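Local coordinates for protein histidine--tRNA ligase (Thermus thermophilus, PDB 1H4V) that catalyses the ATP-dependent attachment of L-histidine to tRNA(His), working as a class II aminoacyl-tRNA synthetase homodimer, at residues R180-P185 / L220-M225; E239-L244 / Y251-A256. All blocks are in the same frame, centred on the assembly; numbering follows the deposited sequence.

Interaction 1: residues R180-P185 / L220-M225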
loop_
_atom_site.group_PDB
_atom_site.type_symbol
_atom_site.label_atom_id
_atom_site.label_comp_id
_atom_site.label_asym_id
_atom_site.label_seq_id
_atom_site.Cartn_x
_atom_site.Cartn_y
_atom_site.Cartn_z
ATOM N N ARG A 180 -20.575 31.797 23.689
ATOM C CA ARG A 180 -19.823 32.694 24.550
ATOM C C ARG A 180 -20.708 33.156 25.702
ATOM O O ARG A 180 -20.269 33.203 26.851
ATOM C CB ARG A 180 -19.302 33.898 23.760
ATOM N N GLU A 181 -21.962 33.475 25.393
ATOM C CA GLU A 181 -22.905 33.922 26.413
ATOM C C GLU A 181 -23.182 32.851 27.469
ATOM O O GLU A 181 -23.214 33.139 28.663
ATOM C CB GLU A 181 -24.226 34.345 25.765
ATOM C CG GLU A 181 -24.161 35.664 25.011
ATOM C CD GLU A 181 -25.402 35.910 24.174
ATOM O OE1 GLU A 181 -26.522 35.782 24.724
ATOM O OE2 GLU A 181 -25.258 36.232 22.970
ATOM N N VAL A 182 -23.369 31.615 27.026
ATOM C CA VAL A 182 -23.654 30.514 27.934
ATOM C C VAL A 182 -22.438 29.953 28.668
ATOM O O VAL A 182 -22.537 29.552 29.828
ATOM C CB VAL A 182 -24.346 29.354 27.180
ATOM C CG1 VAL A 182 -24.334 28.090 28.023
ATOM C CG2 VAL A 182 -25.766 29.739 26.848
ATOM N N LEU A 183 -21.290 29.922 28.003
ATOM C CA LEU A 183 -20.096 29.363 28.622
ATOM C C LEU A 183 -19.170 30.348 29.326
ATOM O O LEU A 183 -18.307 29.928 30.093
ATOM C CB LEU A 183 -19.303 28.562 27.588
ATOM C CG LEU A 183 -20.020 27.319 27.066
ATOM C CD1 LEU A 183 -19.228 26.692 25.933
ATOM C CD2 LEU A 183 -20.203 26.333 28.205
ATOM N N SER A 184 -19.339 31.645 29.080
ATOM C CA SER A 184 -18.485 32.644 29.732
ATOM C C SER A 184 -18.653 32.661 31.253
ATOM O O SER A 184 -17.673 32.552 31.990
ATOM C CB SER A 184 -18.748 34.043 29.166
ATOM O OG SER A 184 -18.113 34.201 27.909
ATOM N N PRO A 185 -19.896 32.796 31.745
ATOM C CA PRO A 185 -20.104 32.811 33.196
ATOM C C PRO A 185 -19.727 31.501 33.896
ATOM O O PRO A 185 -19.967 31.336 35.088
ATOM C CB PRO A 185 -21.590 33.151 33.328
ATOM C CG PRO A 185 -22.180 32.616 32.065
ATOM C CD PRO A 185 -21.165 33.034 31.037
ATOM N N LEU A 220 -24.511 21.564 31.789
ATOM C CA LEU A 220 -25.201 22.718 31.228
ATOM C C LEU A 220 -26.183 22.299 30.140
ATOM O O LEU A 220 -27.275 22.858 30.029
ATOM C CB LEU A 220 -24.193 23.723 30.655
ATOM C CG LEU A 220 -23.195 24.358 31.628
ATOM C CD1 LEU A 220 -22.403 25.436 30.912
ATOM C CD2 LEU A 220 -23.935 24.958 32.811
ATOM N N GLY A 221 -25.797 21.307 29.344
ATOM C CA GLY A 221 -26.663 20.846 28.275
ATOM C C GLY A 221 -27.061 22.004 27.376
ATOM O O GLY A 221 -28.246 22.306 27.222
ATOM N N VAL A 222 -26.065 22.659 26.787
ATOM C CA VAL A 222 -26.318 23.791 25.908
ATOM C C VAL A 222 -27.086 23.341 24.669
ATOM O O VAL A 222 -27.186 22.143 24.387
ATOM C CB VAL A 222 -24.990 24.481 25.481
ATOM C CG1 VAL A 222 -24.227 24.936 26.719
ATOM C CG2 VAL A 222 -24.130 23.526 24.650
ATOM N N ARG A 223 -27.637 24.305 23.943
ATOM C CA ARG A 223 -28.399 24.012 22.737
ATOM C C ARG A 223 -27.497 23.534 21.585
ATOM O O ARG A 223 -26.369 24.009 21.413
ATOM C CB ARG A 223 -29.190 25.254 22.310
ATOM N N PRO A 224 -27.992 22.575 20.784
ATOM C CA PRO A 224 -27.272 22.001 19.637
ATOM C C PRO A 224 -27.127 22.970 18.462
ATOM O O PRO A 224 -27.968 23.842 18.265
ATOM C CB PRO A 224 -28.135 20.795 19.253
ATOM C CG PRO A 224 -28.880 20.464 20.515
ATOM C CD PRO A 224 -29.231 21.823 21.042
ATOM N N MET A 225 -26.061 22.794 17.682
ATOM C CA MET A 225 -25.811 23.619 16.501
ATOM C C MET A 225 -26.972 23.450 15.516
ATOM O O MET A 225 -27.183 24.292 14.641
ATOM C CB MET A 225 -24.499 23.195 15.839
ATOM C CG MET A 225 -24.173 23.883 14.514
ATOM S SD MET A 225 -23.985 25.680 14.627
ATOM C CE MET A 225 -24.946 26.207 13.222
#
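Val182 and Leu183, late in helix 169-183, meet Leu220 and Val222 in a small apolar contact within the helical insertion that interrupts the class II catalytic domain of histidyl-tRNA synthetases. Helix 211-220 gives way here to the loop that leads on to helix 231-246, and the first turn of that loop comes to rest against the earlier helix 169-183. About 145 Å² is buried in all, and no hydrogen bond crosses between the segments, so branched aliphatic residues that pack by shape suit each of the four places.

Gly221 is the first residue after the helix to leave helical geometry, with a positive phi of 55° that is easily tolerated without a side chain; just beyond it Val222 points toward Val182. The two valines touch through single methyls, CG1 to CG1 at 3.4 Å, a tight approach for two carbons. Val182 presents this methyl from the position anti to its backbone N (chi1 166°), whereas in Val222 the touching branch lies anti to the carbonyl carbon.

Beyond Val222 the loop runs back along helix 169-183 toward its N-terminal end. Tyr178 packs on Val222, and its hydroxyl accepts a hydrogen bond from Arg223 N, while Tyr175 OH bonds Arg223 O; backbone polar atoms of a segment lacking regular structure are thus satisfied by helix side chains.

The leucines form the other half of the contact. Leu183 is buried, and although its CB does not head for the loop, with CG anti to the carbonyl carbon (chi1 -65°) its CD2 branch comes nearer. Leu220, partly exposed and also touching His186, reaches Val182 CG1 only loosely with its CD1, at 4.4 Å, but that same methyl meets Leu183 CD2 at 3.6 Å.

Interaction 2: residues E239-L244 / Y251-A256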
loop_
_atom_site.group_PDB
_atom_site.type_symbol
_atom_site.label_atom_id
_atom_site.label_comp_id
_atom_site.label_asym_id
_atom_site.label_seq_id
_atom_site.Cartn_x
_atom_site.Cartn_y
_atom_site.Cartn_z
ATOM N N GLU A 239 -32.872 18.068 1.950
ATOM C CA GLU A 239 -32.624 17.380 0.682
ATOM C C GLU A 239 -31.842 16.082 0.949
ATOM O O GLU A 239 -32.200 15.010 0.445
ATOM C CB GLU A 239 -31.817 18.278 -0.262
ATOM C CG GLU A 239 -32.574 19.482 -0.797
ATOM C CD GLU A 239 -33.577 19.106 -1.879
ATOM O OE1 GLU A 239 -33.143 18.666 -2.966
ATOM O OE2 GLU A 239 -34.797 19.248 -1.646
ATOM N N VAL A 240 -30.778 16.183 1.744
ATOM C CA VAL A 240 -29.973 15.013 2.064
ATOM C C VAL A 240 -30.840 13.937 2.716
ATOM O O VAL A 240 -30.744 12.754 2.374
ATOM C CB VAL A 240 -28.812 15.361 3.022
ATOM C CG1 VAL A 240 -27.972 14.120 3.294
ATOM C CG2 VAL A 240 -27.955 16.460 2.423
ATOM N N GLU A 241 -31.689 14.352 3.654
ATOM C CA GLU A 241 -32.575 13.421 4.342
ATOM C C GLU A 241 -33.509 12.743 3.344
ATOM O O GLU A 241 -33.715 11.529 3.400
ATOM C CB GLU A 241 -33.414 14.147 5.393
ATOM C CG GLU A 241 -32.621 14.757 6.534
ATOM C CD GLU A 241 -33.507 15.483 7.538
ATOM O OE1 GLU A 241 -34.398 14.832 8.121
ATOM O OE2 GLU A 241 -33.315 16.701 7.741
ATOM N N ARG A 242 -34.067 13.525 2.429
ATOM C CA ARG A 242 -34.982 12.978 1.440
ATOM C C ARG A 242 -34.321 11.869 0.626
ATOM O O ARG A 242 -34.919 10.813 0.411
ATOM C CB ARG A 242 -35.492 14.078 0.502
ATOM C CG ARG A 242 -36.599 13.598 -0.426
ATOM C CD ARG A 242 -37.087 14.699 -1.359
ATOM N NE ARG A 242 -36.121 14.992 -2.415
ATOM C CZ ARG A 242 -36.334 15.864 -3.397
ATOM N NH1 ARG A 242 -37.480 16.529 -3.452
ATOM N NH2 ARG A 242 -35.409 16.060 -4.329
ATOM N N HIS A 243 -33.086 12.099 0.185
ATOM C CA HIS A 243 -32.385 11.086 -0.592
ATOM C C HIS A 243 -32.154 9.784 0.170
ATOM O O HIS A 243 -32.358 8.705 -0.385
ATOM C CB HIS A 243 -31.054 11.628 -1.115
ATOM C CG HIS A 243 -31.211 12.776 -2.060
ATOM N ND1 HIS A 243 -32.195 12.813 -3.026
ATOM C CD2 HIS A 243 -30.523 13.935 -2.177
ATOM C CE1 HIS A 243 -32.109 13.948 -3.695
ATOM N NE2 HIS A 243 -31.104 14.648 -3.200
ATOM N N LEU A 244 -31.739 9.872 1.433
ATOM C CA LEU A 244 -31.497 8.662 2.219
ATOM C C LEU A 244 -32.782 7.868 2.422
ATOM O O LEU A 244 -32.781 6.636 2.362
ATOM C CB LEU A 244 -30.881 9.009 3.575
ATOM C CG LEU A 244 -29.492 9.661 3.536
ATOM C CD1 LEU A 244 -29.047 9.977 4.951
ATOM C CD2 LEU A 244 -28.501 8.732 2.842
ATOM N N TYR A 251 -31.400 6.161 9.133
ATOM C CA TYR A 251 -30.546 7.127 9.806
ATOM C C TYR A 251 -31.276 7.776 10.972
ATOM O O TYR A 251 -32.496 7.676 11.099
ATOM C CB TYR A 251 -30.072 8.221 8.844
ATOM C CG TYR A 251 -31.133 9.231 8.488
ATOM C CD1 TYR A 251 -32.116 8.932 7.545
ATOM C CD2 TYR A 251 -31.173 10.480 9.112
ATOM C CE1 TYR A 251 -33.114 9.853 7.230
ATOM C CE2 TYR A 251 -32.169 11.408 8.807
ATOM C CZ TYR A 251 -33.137 11.087 7.863
ATOM O OH TYR A 251 -34.127 11.990 7.541
ATOM N N GLU A 252 -30.507 8.457 11.812
ATOM C CA GLU A 252 -31.043 9.129 12.982
ATOM C C GLU A 252 -30.380 10.502 13.076
ATOM O O GLU A 252 -29.159 10.619 12.963
ATOM C CB GLU A 252 -30.717 8.305 14.230
ATOM C CG GLU A 252 -31.436 8.741 15.494
ATOM C CD GLU A 252 -32.589 7.817 15.862
ATOM O OE1 GLU A 252 -33.502 7.633 15.023
ATOM O OE2 GLU A 252 -32.578 7.277 16.994
ATOM N N LEU A 253 -31.180 11.545 13.259
ATOM C CA LEU A 253 -30.628 12.885 13.392
ATOM C C LEU A 253 -29.893 12.918 14.734
ATOM O O LEU A 253 -30.442 12.500 15.754
ATOM C CB LEU A 253 -31.751 13.924 13.364
ATOM C CG LEU A 253 -31.619 15.035 12.312
ATOM C CD1 LEU A 253 -31.415 14.425 10.938
ATOM C CD2 LEU A 253 -32.863 15.907 12.327
ATOM N N GLU A 254 -28.645 13.384 14.722
ATOM C CA GLU A 254 -27.819 13.443 15.931
ATOM C C GLU A 254 -27.330 14.839 16.274
ATOM O O GLU A 254 -26.328 15.292 15.735
ATOM C CB GLU A 254 -26.589 12.545 15.787
ATOM C CG GLU A 254 -26.634 11.257 16.586
ATOM C CD GLU A 254 -26.609 11.474 18.098
ATOM O OE1 GLU A 254 -26.665 10.460 18.829
ATOM O OE2 GLU A 254 -26.536 12.639 18.553
ATOM N N PRO A 255 -28.020 15.532 17.192
ATOM C CA PRO A 255 -27.596 16.884 17.571
ATOM C C PRO A 255 -26.226 16.915 18.259
ATOM O O PRO A 255 -25.604 17.972 18.357
ATOM C CB PRO A 255 -28.728 17.360 18.486
ATOM C CG PRO A 255 -29.243 16.083 19.092
ATOM C CD PRO A 255 -29.252 15.144 17.907
ATOM N N ALA A 256 -25.755 15.757 18.719
ATOM C CA ALA A 256 -24.459 15.671 19.391
ATOM C C ALA A 256 -23.280 15.624 18.419
ATOM O O ALA A 256 -22.124 15.740 18.829
ATOM C CB ALA A 256 -24.422 14.452 20.301
#
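Tyr251 and Glu241 supply the polar part of this contact: Tyr251 OH donates a hydrogen bond of 2.9 Å to Glu241 OE1. The acceptor uses its anti lone pair, on the side away from the other carboxylate oxygen, and lies in the plane of the phenol ring at its edge, while the carboxylate plane is turned 76° from the ring. The aliphatic part of Glu241 also lies by the phenol, CB 3.1 Å from Tyr251 OH, and the extension beyond CG carries the carboxylate on to the hydroxyl, a reach that suits a long-armed acid on this helix.

The apolar contact is made by Leu244, buried, which sets CD1 over one face of the ring, 4.2 Å from Tyr251 CD1, and also touches Leu163 and Val145. Tyr251 holds CG between its backbone N and carbonyl carbon (chi1 74°), which turns the ring up to the helix. A serine in place of Tyr251 would probably leave Leu244 without the ring face it covers and, its hydroxyl being too short to reach, Glu241 OE1 without its donor. Leu253 CD1 makes a looser van der Waals approach, 4.1 Å from Glu241 OE1.

In the class II catalytic fold, strand 251-253, which follows helix 231-246, is outermost within this chain in the large mixed sheet, parallel to its neighbour 160-165. The segment axes run nearly antiparallel, at 157° and 10.6 Å apart.

Across the subunit boundary, His243 ND1 hydrogen-bonds Tyr346 OH of the second subunit. Along the helix, Arg242 NH2 and Glu239 OE1 form a long salt bridge of 3.7 Å.

Both contacts are partly buried, and each has one buried leucine, Leu183 or Leu244, but they hold different elements. Interaction 1 ties a loop to a helix inside the insertion, far from the centre of the chain, and relies chiefly on methyl groups. Interaction 2 joins a helix to the strand that is outermost, within this chain, in the catalytic sheet; it buries more surface and adds an aromatic ring and a hydrogen bond to its aliphatic packing. The contacts follow one another in the chain, their centres about 24 Å apart, yet segments 220-225 and 251-256 meet where Pro224 CB packs on Pro255 CB at 3.6 Å, joining insertion and catalytic region.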